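Local coordinates for protein Esterase/lipase (Lactobacillus rhamnosus, PDB 4N5H) that probably hydrolyses carboxylic esters, and may transfer their acyl groups, as an esterase of the alpha/beta hydrolase fold, at residues 108-112 with 113-117; 135-138 with 139-142; 270-273 with 274-278. The protein carries 1 engineered substitution. All blocks are in the same frame, centred on the assembly; numbering follows the deposited sequence.

How the contacts relate
The three contacts come one after another along a single alpha/beta hydrolase chain. Contact 1 starts helix 112-129. Contact 2 is the corner between strands 135-136 and 140-145, which follow that helix, and both strands pair with strand 66-72. Contact 3 lies in the loop after strand 263-268, the last parallel strand of the same sheet. The centres of contacts 1 and 2 are about 25 Å apart, and that of contact 3 is about 33 Å from the first and 31 Å from the second. None touches another. Contacts 1 and 3 sit on opposite sides of the chain's centre. Only contact 3 holds a member of the probable catalytic triad, H278.

Contact 1 of 3, residues 108-112 with 113-117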
loop_
_atom_site.group_PDB
_atom_site.type_symbol
_atom_site.label_atom_id
_atom_site.label_comp_id
_atom_site.label_asym_id
_atom_site.label_seq_id
_atom_site.Cartn_x
_atom_site.Cartn_y
_atom_site.Cartn_z
ATOM N N PRO A 108 2.759 28.465 -14.431
ATOM C CA PRO A 108 2.567 29.723 -15.148
ATOM C C PRO A 108 1.189 29.749 -15.843
ATOM O O PRO A 108 0.875 30.698 -16.556
ATOM C CB PRO A 108 3.691 29.592 -16.257
ATOM C CG PRO A 108 3.680 28.138 -16.547
ATOM C CD PRO A 108 3.476 27.442 -15.244
ATOM N N ASP A 109 0.308 28.799 -15.569
ATOM C CA ASP A 109 -1.025 28.781 -16.166
ATOM C C ASP A 109 -1.979 29.870 -15.686
ATOM O O ASP A 109 -2.908 30.265 -16.415
ATOM C CB ASP A 109 -1.630 27.424 -15.951
ATOM C CG ASP A 109 -0.781 26.360 -16.619
ATOM O OD1 ASP A 109 -0.330 26.605 -17.780
ATOM O OD2 ASP A 109 -0.495 25.383 -15.937
ATOM N N VAL A 110 -1.791 30.312 -14.472
ATOM C CA VAL A 110 -2.408 31.525 -13.971
ATOM C C VAL A 110 -1.280 32.449 -13.453
ATOM O O VAL A 110 -0.073 32.099 -13.444
ATOM C CB VAL A 110 -3.396 31.227 -12.821
ATOM C CG1 VAL A 110 -4.537 30.384 -13.360
ATOM C CG2 VAL A 110 -2.685 30.461 -11.723
ATOM N N ASP A 111 -1.688 33.628 -13.020
ATOM C CA ASP A 111 -0.832 34.523 -12.298
ATOM C C ASP A 111 -1.357 34.665 -10.859
ATOM O O ASP A 111 -2.225 33.864 -10.450
ATOM C CB ASP A 111 -0.705 35.917 -12.987
ATOM C CG ASP A 111 -1.975 36.636 -13.134
ATOM O OD1 ASP A 111 -2.902 36.474 -12.323
ATOM O OD2 ASP A 111 -2.074 37.503 -14.058
ATOM N N LEU A 112 -0.766 35.587 -10.114
ATOM C CA LEU A 112 -1.116 35.725 -8.681
ATOM C C LEU A 112 -2.582 35.984 -8.510
ATOM O O LEU A 112 -3.205 35.493 -7.612
ATOM C CB LEU A 112 -0.263 36.830 -8.082
ATOM C CG LEU A 112 -0.630 37.236 -6.608
ATOM C CD1 LEU A 112 -0.533 35.996 -5.665
ATOM C CD2 LEU A 112 0.279 38.363 -6.140
ATOM N N ARG A 113 -3.198 36.797 -9.388
ATOM C CA ARG A 113 -4.623 37.062 -9.250
ATOM C C ARG A 113 -5.459 35.800 -9.316
ATOM O O ARG A 113 -6.433 35.643 -8.541
ATOM C CB ARG A 113 -5.110 38.148 -10.262
ATOM C CG ARG A 113 -6.578 38.368 -10.261
ATOM C CD ARG A 113 -7.010 39.413 -11.265
ATOM N NE ARG A 113 -6.596 40.760 -10.935
ATOM C CZ ARG A 113 -5.613 41.421 -11.549
ATOM N NH1 ARG A 113 -4.858 40.791 -12.489
ATOM N NH2 ARG A 113 -5.328 42.691 -11.192
ATOM N N GLY A 114 -5.146 34.894 -10.261
ATOM C CA GLY A 114 -5.907 33.610 -10.432
ATOM C C GLY A 114 -5.744 32.812 -9.112
ATOM O O GLY A 114 -6.739 32.232 -8.665
ATOM N N GLN A 115 -4.578 32.824 -8.533
ATOM C CA GLN A 115 -4.308 32.067 -7.249
ATOM C C GLN A 115 -5.142 32.621 -6.109
ATOM O O GLN A 115 -5.796 31.878 -5.350
ATOM C CB GLN A 115 -2.816 32.002 -6.852
ATOM C CG GLN A 115 -2.057 31.280 -7.946
ATOM C CD GLN A 115 -0.650 31.000 -7.583
ATOM O OE1 GLN A 115 0.030 31.784 -6.916
ATOM N NE2 GLN A 115 -0.202 29.839 -7.967
ATOM N N ILE A 116 -5.163 33.942 -5.985
ATOM C CA ILE A 116 -5.959 34.619 -4.978
ATOM C C ILE A 116 -7.442 34.414 -5.176
ATOM O O ILE A 116 -8.169 34.118 -4.231
ATOM C CB ILE A 116 -5.594 36.135 -4.919
ATOM C CG1 ILE A 116 -4.111 36.305 -4.422
ATOM C CG2 ILE A 116 -6.665 36.866 -4.123
ATOM C CD1 ILE A 116 -3.913 36.043 -2.918
ATOM N N GLN A 117 -7.885 34.413 -6.426
ATOM C CA GLN A 117 -9.304 34.162 -6.728
ATOM C C GLN A 117 -9.688 32.735 -6.343
ATOM O O GLN A 117 -10.770 32.526 -5.753
ATOM C CB GLN A 117 -9.604 34.443 -8.183
ATOM C CG GLN A 117 -9.632 35.921 -8.446
ATOM C CD GLN A 117 -9.921 36.279 -9.948
ATOM O OE1 GLN A 117 -9.956 35.421 -10.821
ATOM N NE2 GLN A 117 -10.148 37.551 -10.215
HETATM O O HOH W 1 -4.697 38.490 -14.212
#
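D111 reaches its carboxylate forward onto the first turn of helix 112-129 and caps its N-terminus. OD1 accepts from R113 N at 3.0 Å and from G114 N at 3.4 Å. Both bonds are weak, the first because it is bent to 121°. With chi1 at 60°, CG sits between the backbone N and the carbonyl carbon, which swings OD1 over these amides. The regular helix bonds start here too: Q115 N gives to D111 O at 3.2 Å, and I116 N to L112 O at 3.0 Å.

L112 and I116 lie side by side and point the same way, CD1 meeting CG1 at 3.8 Å. Before the cap, CG2 of V110 rests on CG of Q115 at 3.9 Å.

One water, at the guanidinium edge and in its plane, donates a hydrogen bond to D111 OD2 at 2.8 Å and accepts one from R113 NH1 at 2.9 Å. R113 also forms a salt bridge with D214. Q115 NE2 gives to the backbone oxygens of R105 and W77. L112 packs on helix 147-158. The carboxylate's negative charge would probably be stabilised by the N-terminal end of the helix and, through the water, by R113, which is too far for a direct salt bridge.

Contact 2 of 3, residues 135-138 with 139-142; sequences FDLD and HVLL
D136 and H139 meet across a corner in the backbone at 137-139, where the chain leaves strand 135-136 and turns into strand 140-145. Their side chains close the corner with one nearly straight hydrogen bond. H139 ND1 gives to D136 OD2 at 2.8 Å, with an N-H...O angle of 173°. The oxygen lies in the plane of the imidazole, at its edge. It is approached on its syn side, somewhat out of the carboxylate plane, and the two flat groups stand almost at right angles, 89° apart. CG of D136 is anti to the backbone N (chi1 169°), which carries the carboxylate across to the ring.

The other oxygen, OD1, accepts from D138 N at 2.9 Å and makes an Asx turn. This donor comes from above the carboxylate plane. D138 CB sits over one face of the H139 ring, 4.2 Å from its centroid, in a CH-pi contact. CG2 of V140 lies 3.4 Å from L137 O, and the L137 and V140 side chains touch at CD2 and CG2, 4.1 Å apart.

Outside the corner, H139 NE2 is hydrogen-bonded to D309 of helix 288-311, and D138 O accepts from Q308 of that helix. A calcium ion lies about 5 Å from the D136 side chain. With an alanine in place of D136, H139 ND1 and D138 N would probably lose their acceptor, leaving D309 to hold the ring's polar atoms. One carboxylate thus ties the turn and one side of the imidazole together. With carboxylates at both ring nitrogens, H139 may be biased toward the protonated form.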
loop_
_atom_site.group_PDB
_atom_site.type_symbol
_atom_site.label_atom_id
_atom_site.label_comp_id
_atom_site.label_asym_id
_atom_site.label_seq_id
_atom_site.Cartn_x
_atom_site.Cartn_y
_atom_site.Cartn_z
ATOM N N PHE A 135 -17.924 23.061 10.716
ATOM C CA PHE A 135 -17.023 24.183 10.849
ATOM C C PHE A 135 -17.660 25.351 11.625
ATOM O O PHE A 135 -18.691 25.922 11.190
ATOM C CB PHE A 135 -16.609 24.720 9.459
ATOM C CG PHE A 135 -15.635 23.819 8.751
ATOM C CD1 PHE A 135 -16.035 22.575 8.235
ATOM C CD2 PHE A 135 -14.266 24.134 8.701
ATOM C CE1 PHE A 135 -15.120 21.693 7.676
ATOM C CE2 PHE A 135 -13.342 23.245 8.213
ATOM C CZ PHE A 135 -13.764 22.036 7.680
ATOM N N ASP A 136 -16.952 25.754 12.691
ATOM C CA ASP A 136 -17.282 26.973 13.395
ATOM C C ASP A 136 -16.565 28.098 12.776
ATOM O O ASP A 136 -15.312 28.200 12.927
ATOM C CB ASP A 136 -16.923 26.790 14.873
ATOM C CG ASP A 136 -16.967 28.092 15.667
ATOM O OD1 ASP A 136 -17.489 29.122 15.176
ATOM O OD2 ASP A 136 -16.394 28.015 16.755
ATOM N N LEU A 137 -17.243 28.925 11.986
ATOM C CA LEU A 137 -16.594 30.009 11.334
ATOM C C LEU A 137 -16.531 31.340 12.128
ATOM O O LEU A 137 -16.077 32.333 11.606
ATOM C CB LEU A 137 -17.254 30.235 9.996
ATOM C CG LEU A 137 -17.111 29.061 9.001
ATOM C CD1 LEU A 137 -17.845 29.417 7.691
ATOM C CD2 LEU A 137 -15.611 28.741 8.713
ATOM N N ASP A 138 -16.912 31.291 13.403
ATOM C CA ASP A 138 -16.681 32.446 14.276
ATOM C C ASP A 138 -15.260 32.480 14.798
ATOM O O ASP A 138 -14.773 33.528 15.262
ATOM C CB ASP A 138 -17.676 32.434 15.419
ATOM C CG ASP A 138 -19.103 32.787 14.970
ATOM O OD1 ASP A 138 -19.260 33.455 13.910
ATOM O OD2 ASP A 138 -19.979 32.358 15.666
ATOM N N HIS A 139 -14.571 31.344 14.723
ATOM C CA HIS A 139 -13.229 31.214 15.196
ATOM C C HIS A 139 -12.453 30.527 14.095
ATOM O O HIS A 139 -12.564 29.299 13.957
ATOM C CB HIS A 139 -13.205 30.382 16.407
ATOM C CG HIS A 139 -14.071 30.901 17.534
ATOM N ND1 HIS A 139 -15.257 30.278 17.867
ATOM C CD2 HIS A 139 -14.009 32.026 18.311
ATOM C CE1 HIS A 139 -15.891 30.963 18.809
ATOM N NE2 HIS A 139 -15.132 31.992 19.140
ATOM N N VAL A 140 -11.602 31.326 13.420
ATOM C CA VAL A 140 -10.923 30.876 12.182
ATOM C C VAL A 140 -9.443 31.188 12.298
ATOM O O VAL A 140 -9.017 32.338 12.408
ATOM C CB VAL A 140 -11.490 31.469 10.911
ATOM C CG1 VAL A 140 -10.747 30.965 9.645
ATOM C CG2 VAL A 140 -12.983 31.133 10.802
ATOM N N LEU A 141 -8.626 30.146 12.146
ATOM C CA LEU A 141 -7.185 30.280 12.026
ATOM C C LEU A 141 -6.805 30.098 10.520
ATOM O O LEU A 141 -7.094 29.029 9.970
ATOM C CB LEU A 141 -6.473 29.227 12.812
ATOM C CG LEU A 141 -4.967 29.026 12.634
ATOM C CD1 LEU A 141 -4.188 30.295 12.768
ATOM C CD2 LEU A 141 -4.409 27.951 13.544
ATOM N N LEU A 142 -6.220 31.109 9.911
ATOM C CA LEU A 142 -5.708 31.049 8.548
ATOM C C LEU A 142 -4.217 30.794 8.631
ATOM O O LEU A 142 -3.507 31.561 9.355
ATOM C CB LEU A 142 -5.956 32.315 7.831
ATOM C CG LEU A 142 -5.476 32.361 6.373
ATOM C CD1 LEU A 142 -6.217 31.380 5.510
ATOM C CD2 LEU A 142 -5.568 33.768 5.829
#

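Contact 3 of 3, residues 270-273 with 274-278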
loop_
_atom_site.group_PDB
_atom_site.type_symbol
_atom_site.label_atom_id
_atom_site.label_comp_id
_atom_site.label_asym_id
_atom_site.label_seq_id
_atom_site.Cartn_x
_atom_site.Cartn_y
_atom_site.Cartn_z
ATOM N N ALA A 270 19.290 28.923 15.998
ATOM C CA ALA A 270 20.189 27.991 15.336
ATOM C C ALA A 270 20.667 26.887 16.251
ATOM O O ALA A 270 20.844 25.761 15.825
ATOM C CB ALA A 270 21.372 28.707 14.687
ATOM N N SER A 271 20.805 27.217 17.523
ATOM C CA SER A 271 21.236 26.262 18.540
ATOM C C SER A 271 20.271 25.115 18.730
ATOM O O SER A 271 20.670 24.039 19.235
ATOM C CB SER A 271 21.469 27.022 19.877
ATOM O OG SER A 271 20.290 27.596 20.359
ATOM N N ALA A 272 18.995 25.294 18.351
ATOM C CA ALA A 272 18.010 24.210 18.429
ATOM C C ALA A 272 18.143 23.173 17.298
ATOM O O ALA A 272 17.486 22.104 17.294
ATOM C CB ALA A 272 16.583 24.746 18.398
ATOM N N GLY A 273 19.058 23.370 16.391
ATOM C CA GLY A 273 19.524 22.301 15.569
ATOM C C GLY A 273 19.335 22.492 14.038
ATOM O O GLY A 273 18.441 23.189 13.586
ATOM N N PRO A 274 20.111 21.760 13.250
ATOM C CA PRO A 274 20.075 21.881 11.846
ATOM C C PRO A 274 18.847 21.232 11.182
ATOM O O PRO A 274 18.568 21.448 9.980
ATOM C CB PRO A 274 21.338 21.144 11.445
ATOM C CG PRO A 274 21.510 20.094 12.442
ATOM C CD PRO A 274 21.134 20.784 13.697
ATOM N N HIS A 275 18.189 20.336 11.940
ATOM C CA HIS A 275 17.011 19.688 11.423
ATOM C C HIS A 275 15.801 20.616 11.326
ATOM O O HIS A 275 14.830 20.287 10.611
ATOM C CB HIS A 275 16.681 18.457 12.291
ATOM C CG HIS A 275 16.527 18.769 13.734
ATOM N ND1 HIS A 275 17.586 19.197 14.529
ATOM C CD2 HIS A 275 15.448 18.742 14.547
ATOM C CE1 HIS A 275 17.168 19.356 15.764
ATOM N NE2 HIS A 275 15.879 19.078 15.803
ATOM N N LEU A 276 15.843 21.776 12.007
ATOM C CA LEU A 276 14.680 22.705 12.041
ATOM C C LEU A 276 14.791 23.592 10.814
ATOM O O LEU A 276 14.961 24.823 10.860
ATOM C CB LEU A 276 14.739 23.482 13.339
ATOM C CG LEU A 276 14.639 22.601 14.544
ATOM C CD1 LEU A 276 14.549 23.500 15.743
ATOM C CD2 LEU A 276 13.482 21.616 14.506
ATOM N N LYS A 277 14.650 22.905 9.691
ATOM C CA LYS A 277 14.775 23.505 8.367
ATOM C C LYS A 277 13.488 24.219 7.940
ATOM O O LYS A 277 12.535 24.288 8.671
ATOM C CB LYS A 277 15.087 22.405 7.365
ATOM C CG LYS A 277 13.971 21.351 7.179
ATOM C CD LYS A 277 14.218 20.432 5.993
ATOM C CE LYS A 277 13.880 21.145 4.670
ATOM N NZ LYS A 277 12.464 21.460 4.352
ATOM N N HIS A 278 13.498 24.760 6.708
ATOM C CA HIS A 278 12.299 25.379 6.128
ATOM C C HIS A 278 11.136 24.465 6.298
ATOM O O HIS A 278 11.180 23.299 5.951
ATOM C CB HIS A 278 12.597 25.586 4.619
ATOM C CG HIS A 278 11.547 26.335 3.886
ATOM N ND1 HIS A 278 11.251 27.649 4.181
ATOM C CD2 HIS A 278 10.791 25.999 2.818
ATOM C CE1 HIS A 278 10.277 28.052 3.377
ATOM N NE2 HIS A 278 10.027 27.101 2.508
#
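G273 has backbone angles (phi 121°, psi 159°) that a side chain could hardly tolerate, and it opens a type I beta turn running to L276. A CB here would press on the preceding carbonyl oxygen and collide with CE1 of the H275 ring. The turn lies in the loop after strand 263-268 of the alpha/beta hydrolase fold, the loop that carries H278. Its closing bond, from L276 N to G273 O, is weak at 3.4 Å. L276 is then the centre of an inverse gamma turn, with a weak bond from K277 N to H275 O at 2.8 Å. Upstream, G273 N gives to A270 O at 3.0 Å and ties off the 3-10 segment 270-272.

The H275 ring folds back over the turn. Its CG lies between the backbone N and the carbonyl carbon (chi1 55°), which brings CE1 to 3.2 Å from A272 O, an oblique approach. CG of L276 sits over one face of this ring, toward its rim. NE2 of H275 is hydrogen-bonded to E289. The same ring meets W125, F129 and Y41 of the second subunit, the F129 pair edge-to-face, so the turn is part of a subunit interface.

Farther along, H278 is probably the histidine of a Ser-His-Asp triad. Its ND1 is hydrogen-bonded to D243 and its NE2 to S146. The neighbouring K277 curls forward, and its NZ gives to H278 O at 2.8 Å, in the carbonyl plane. Back at the turn, the apolar touch is small: the methyl CB of A272 meets CD1 of L276 at 3.6 Å.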